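Local coordinates for protein aromatic-amino-acid:2-oxoglutarate transaminase (Candida albicans, PDB 6HND) that probably transfers amino groups from aromatic amino acids, and perhaps 2-aminoadipate, to 2-oxo acids, using pyridoxal 5'-phosphate as cofactor, at residues Tyr406-Ile417 with Val430-Phe441. Residues are numbered along the deposited sequence; the frame is centred on the assembly and turned at random.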
loop_
_atom_site.group_PDB
_atom_site.type_symbol
_atom_site.label_atom_id
_atom_site.label_comp_id
_atom_site.label_asym_id
_atom_site.label_seq_id
_atom_site.Cartn_x
_atom_site.Cartn_y
_atom_site.Cartn_z
ATOM N N TYR B 406 10.759 19.393 19.785
ATOM C CA TYR B 406 11.660 18.223 19.877
ATOM C C TYR B 406 12.929 18.635 20.620
ATOM O O TYR B 406 13.377 17.861 21.491
ATOM C CB TYR B 406 11.920 17.636 18.483
ATOM C CG TYR B 406 10.875 16.638 18.050
ATOM C CD1 TYR B 406 10.885 15.348 18.537
ATOM C CD2 TYR B 406 9.852 16.978 17.182
ATOM C CE1 TYR B 406 9.920 14.424 18.168
ATOM C CE2 TYR B 406 8.884 16.064 16.794
ATOM C CZ TYR B 406 8.926 14.777 17.279
ATOM O OH TYR B 406 7.996 13.857 16.922
ATOM N N SER B 407 13.471 19.810 20.288
ATOM C CA SER B 407 14.680 20.365 20.932
ATOM C C SER B 407 14.413 20.512 22.427
ATOM O O SER B 407 15.266 20.065 23.216
ATOM C CB SER B 407 15.114 21.665 20.328
ATOM O OG SER B 407 16.189 22.236 21.081
ATOM N N TYR B 408 13.298 21.127 22.808
ATOM C CA TYR B 408 12.966 21.325 24.239
ATOM C C TYR B 408 12.806 19.937 24.877
ATOM O O TYR B 408 13.384 19.720 25.975
ATOM C CB TYR B 408 11.743 22.230 24.407
ATOM C CG TYR B 408 11.370 22.526 25.837
ATOM C CD1 TYR B 408 12.185 23.313 26.640
ATOM C CD2 TYR B 408 10.204 22.021 26.399
ATOM C CE1 TYR B 408 11.866 23.586 27.963
ATOM C CE2 TYR B 408 9.864 22.291 27.719
ATOM C CZ TYR B 408 10.701 23.074 28.503
ATOM O OH TYR B 408 10.390 23.360 29.798
ATOM N N ARG B 409 12.074 19.027 24.213
ATOM C CA ARG B 409 11.752 17.680 24.754
ATOM C C ARG B 409 13.064 16.932 25.015
ATOM O O ARG B 409 13.241 16.403 26.143
ATOM C CB ARG B 409 10.827 16.897 23.815
ATOM C CG ARG B 409 9.352 17.247 23.956
ATOM C CD ARG B 409 8.549 16.794 22.752
ATOM N NE ARG B 409 7.133 16.969 22.990
ATOM C CZ ARG B 409 6.317 16.005 23.370
ATOM N NH1 ARG B 409 6.746 14.755 23.465
ATOM N NH2 ARG B 409 5.053 16.284 23.621
ATOM N N LYS B 410 13.984 16.934 24.048
ATOM C CA LYS B 410 15.250 16.164 24.184
ATOM C C LYS B 410 16.039 16.674 25.399
ATOM O O LYS B 410 16.545 15.830 26.196
ATOM C CB LYS B 410 16.092 16.229 22.912
ATOM C CG LYS B 410 17.407 15.469 23.016
ATOM C CD LYS B 410 18.566 16.352 23.401
ATOM C CE LYS B 410 19.061 17.194 22.246
ATOM N NZ LYS B 410 20.303 17.916 22.603
ATOM N N ASP B 411 16.158 17.992 25.543
ATOM C CA ASP B 411 16.971 18.607 26.634
ATOM C C ASP B 411 16.334 18.316 28.005
ATOM O O ASP B 411 17.082 18.031 28.971
ATOM C CB ASP B 411 17.148 20.105 26.400
ATOM C CG ASP B 411 17.979 20.431 25.178
ATOM O OD1 ASP B 411 18.727 19.522 24.689
ATOM O OD2 ASP B 411 17.858 21.584 24.718
ATOM N N LEU B 412 15.009 18.396 28.087
ATOM C CA LEU B 412 14.241 18.081 29.315
ATOM C C LEU B 412 14.580 16.652 29.764
ATOM O O LEU B 412 15.080 16.471 30.891
ATOM C CB LEU B 412 12.754 18.241 29.002
ATOM C CG LEU B 412 11.847 18.539 30.186
ATOM C CD1 LEU B 412 12.247 19.843 30.880
ATOM C CD2 LEU B 412 10.400 18.592 29.708
ATOM N N LEU B 413 14.383 15.664 28.890
ATOM C CA LEU B 413 14.674 14.245 29.226
ATOM C C LEU B 413 16.130 14.125 29.686
ATOM O O LEU B 413 16.376 13.399 30.671
ATOM C CB LEU B 413 14.390 13.361 28.014
ATOM C CG LEU B 413 14.765 11.897 28.183
ATOM C CD1 LEU B 413 13.940 11.272 29.299
ATOM C CD2 LEU B 413 14.591 11.146 26.867
ATOM N N LEU B 414 17.054 14.798 28.990
ATOM C CA LEU B 414 18.502 14.777 29.341
ATOM C C LEU B 414 18.715 15.416 30.729
ATOM O O LEU B 414 19.501 14.835 31.498
ATOM C CB LEU B 414 19.358 15.434 28.243
ATOM C CG LEU B 414 20.093 14.441 27.336
ATOM C CD1 LEU B 414 19.109 13.681 26.468
ATOM C CD2 LEU B 414 21.123 15.126 26.474
ATOM N N TYR B 415 18.048 16.540 31.037
ATOM C CA TYR B 415 18.077 17.188 32.375
ATOM C C TYR B 415 17.581 16.161 33.411
ATOM O O TYR B 415 18.332 15.809 34.341
ATOM C CB TYR B 415 17.268 18.489 32.361
ATOM C CG TYR B 415 17.185 19.217 33.687
ATOM C CD1 TYR B 415 18.254 19.966 34.154
ATOM C CD2 TYR B 415 16.038 19.168 34.467
ATOM C CE1 TYR B 415 18.197 20.616 35.372
ATOM C CE2 TYR B 415 15.963 19.816 35.689
ATOM C CZ TYR B 415 17.049 20.545 36.141
ATOM O OH TYR B 415 17.012 21.193 37.342
ATOM N N SER B 416 16.389 15.606 33.211
ATOM C CA SER B 416 15.776 14.631 34.154
ATOM C C SER B 416 16.799 13.548 34.506
ATOM O O SER B 416 16.723 13.024 35.619
ATOM C CB SER B 416 14.502 14.028 33.624
ATOM O OG SER B 416 14.772 13.106 32.582
ATOM N N ILE B 417 17.741 13.248 33.604
ATOM C CA ILE B 417 18.717 12.133 33.770
ATOM C C ILE B 417 19.945 12.692 34.495
ATOM O O ILE B 417 20.417 12.027 35.460
ATOM C CB ILE B 417 19.053 11.455 32.419
ATOM C CG1 ILE B 417 17.873 10.638 31.871
ATOM C CG2 ILE B 417 20.316 10.599 32.528
ATOM C CD1 ILE B 417 17.959 10.338 30.388
ATOM N N VAL B 430 24.334 9.163 28.747
ATOM C CA VAL B 430 23.453 9.492 27.604
ATOM C C VAL B 430 24.338 10.015 26.486
ATOM O O VAL B 430 25.232 10.825 26.785
ATOM C CB VAL B 430 22.412 10.545 27.993
ATOM C CG1 VAL B 430 21.043 10.131 27.518
ATOM C CG2 VAL B 430 22.381 10.785 29.492
ATOM N N ILE B 431 24.107 9.538 25.265
ATOM C CA ILE B 431 24.536 10.227 24.021
ATOM C C ILE B 431 23.557 11.379 23.765
ATOM O O ILE B 431 22.351 11.106 23.737
ATOM C CB ILE B 431 24.591 9.266 22.826
ATOM C CG1 ILE B 431 25.335 7.966 23.154
ATOM C CG2 ILE B 431 25.198 9.985 21.628
ATOM C CD1 ILE B 431 26.746 8.177 23.682
ATOM N N ASP B 432 24.081 12.591 23.574
ATOM C CA ASP B 432 23.355 13.780 23.066
ATOM C C ASP B 432 23.085 13.597 21.569
ATOM O O ASP B 432 24.000 13.703 20.755
ATOM C CB ASP B 432 24.144 15.055 23.375
ATOM C CG ASP B 432 23.316 16.333 23.315
ATOM O OD1 ASP B 432 22.073 16.245 23.167
ATOM O OD2 ASP B 432 23.927 17.420 23.386
ATOM N N PRO B 433 21.831 13.294 21.147
ATOM C CA PRO B 433 21.499 13.173 19.725
ATOM C C PRO B 433 21.490 14.533 19.021
ATOM O O PRO B 433 21.077 15.496 19.631
ATOM C CB PRO B 433 20.077 12.623 19.736
ATOM C CG PRO B 433 19.488 13.222 21.021
ATOM C CD PRO B 433 20.640 13.140 22.000
ATOM N N LYS B 434 21.935 14.557 17.763
ATOM C CA LYS B 434 22.040 15.775 16.924
ATOM C C LYS B 434 20.781 15.934 16.093
ATOM O O LYS B 434 20.593 17.039 15.534
ATOM C CB LYS B 434 23.265 15.699 16.018
ATOM C CG LYS B 434 24.593 15.689 16.759
ATOM C CD LYS B 434 25.731 16.249 15.953
ATOM C CE LYS B 434 27.006 15.427 16.010
ATOM N NZ LYS B 434 27.225 14.757 17.309
ATOM N N ALA B 435 19.916 14.914 16.061
ATOM C CA ALA B 435 18.638 15.001 15.319
ATOM C C ALA B 435 17.668 13.931 15.783
ATOM O O ALA B 435 18.127 12.922 16.354
ATOM C CB ALA B 435 18.897 14.903 13.837
ATOM N N GLY B 436 16.377 14.185 15.560
ATOM C CA GLY B 436 15.293 13.182 15.626
ATOM C C GLY B 436 14.650 13.069 17.000
ATOM O O GLY B 436 14.460 14.120 17.659
ATOM N N MET B 437 14.293 11.841 17.392
ATOM C CA MET B 437 13.382 11.568 18.530
ATOM C C MET B 437 13.959 10.509 19.486
ATOM O O MET B 437 13.229 10.141 20.455
ATOM C CB MET B 437 11.998 11.136 18.023
ATOM C CG MET B 437 11.998 9.907 17.105
ATOM S SD MET B 437 10.336 9.278 16.678
ATOM C CE MET B 437 9.571 10.753 16.012
ATOM N N PHE B 438 15.195 10.033 19.275
ATOM C CA PHE B 438 15.767 8.893 20.051
ATOM C C PHE B 438 17.012 9.321 20.850
ATOM O O PHE B 438 17.823 10.135 20.380
ATOM C CB PHE B 438 16.064 7.694 19.143
ATOM C CG PHE B 438 14.848 7.119 18.451
ATOM C CD1 PHE B 438 13.721 6.761 19.171
ATOM C CD2 PHE B 438 14.848 6.909 17.081
ATOM C CE1 PHE B 438 12.608 6.254 18.532
ATOM C CE2 PHE B 438 13.729 6.415 16.440
ATOM C CZ PHE B 438 12.606 6.102 17.164
ATOM N N VAL B 439 17.132 8.769 22.062
ATOM C CA VAL B 439 18.309 8.897 22.970
ATOM C C VAL B 439 18.871 7.510 23.269
ATOM O O VAL B 439 18.092 6.650 23.747
ATOM C CB VAL B 439 17.937 9.594 24.278
ATOM C CG1 VAL B 439 19.143 9.681 25.191
ATOM C CG2 VAL B 439 17.369 10.978 24.040
ATOM N N THR B 440 20.166 7.302 23.037
ATOM C CA THR B 440 20.910 6.153 23.608
ATOM C C THR B 440 21.172 6.412 25.102
ATOM O O THR B 440 21.861 7.419 25.476
ATOM C CB THR B 440 22.221 5.837 22.878
ATOM O OG1 THR B 440 21.909 5.480 21.538
ATOM C CG2 THR B 440 22.969 4.684 23.509
ATOM N N PHE B 441 20.655 5.504 25.924
ATOM C CA PHE B 441 20.781 5.519 27.402
ATOM C C PHE B 441 21.641 4.321 27.777
ATOM O O PHE B 441 21.135 3.180 27.733
ATOM C CB PHE B 441 19.394 5.472 28.040
ATOM C CG PHE B 441 19.365 5.597 29.537
ATOM C CD1 PHE B 441 19.571 6.818 30.147
ATOM C CD2 PHE B 441 19.047 4.509 30.334
ATOM C CE1 PHE B 441 19.498 6.944 31.528
ATOM C CE2 PHE B 441 18.999 4.626 31.713
ATOM C CZ PHE B 441 19.191 5.851 32.304
HETATM O O HOH W 1 22.183 17.765 19.993
#
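The helix-on-sheet layer of the small domain is built here, with Leu413, Leu414 and Ile417 of helix 392-418 lying against Val430, Val439 and Phe441 of the hairpin it packs on. The axes of 406-417 and 438-441 run nearly parallel, 18° apart and 10.1 Å at their closest. Leu413 CD2 and Val439 CG2 meet tip to tip at 4.0 Å. Leu414 CD1 touches both Val439 CG2 and Val430 CG1, while its CD2 rests on the carboxylate of Asp432. One turn on, Ile417 CG2, anti to the backbone N, reaches Val430 CG2 at 3.7 Å and meets the Phe441 ring at its edge, in the ring plane.

Next to this apolar patch is a salt-bridge network. The Lys410 chain leaves the helix with CG anti to the backbone N (chi1 179°), then bends at chi2 and chi3. Its CG slides past Pro433 CG at 3.7 Å, and NZ forms a salt bridge with Asp432 OD1; the modelled 2.5 Å is very short and its exact length doubtful. NZ also bonds Asp411 OD1 at 3.1 Å, nearly along the C-O axis. A water lies between NZ and Pro433 O, and Pro289 O is also within bonding reach of NZ. Four acceptors thus compete for three N-H bonds. The ammonium probably offsets the repulsion between the two aspartates. Asp432 OD2 takes the backbone N-H of Tyr291.

At the other end, Tyr406 and Met437 lie side by side, with Tyr406 OH 3.6 Å from Met437 CE. This buried hydroxyl has no hydrogen-bond partner in the model. Phe50 of the second subunit stacks on the Tyr406 ring, and neighbouring Phe438 touches the cofactor. The antiparallel sheet backed by a long helix is characteristic of the small domain of class-I, fold-type I aminotransferases.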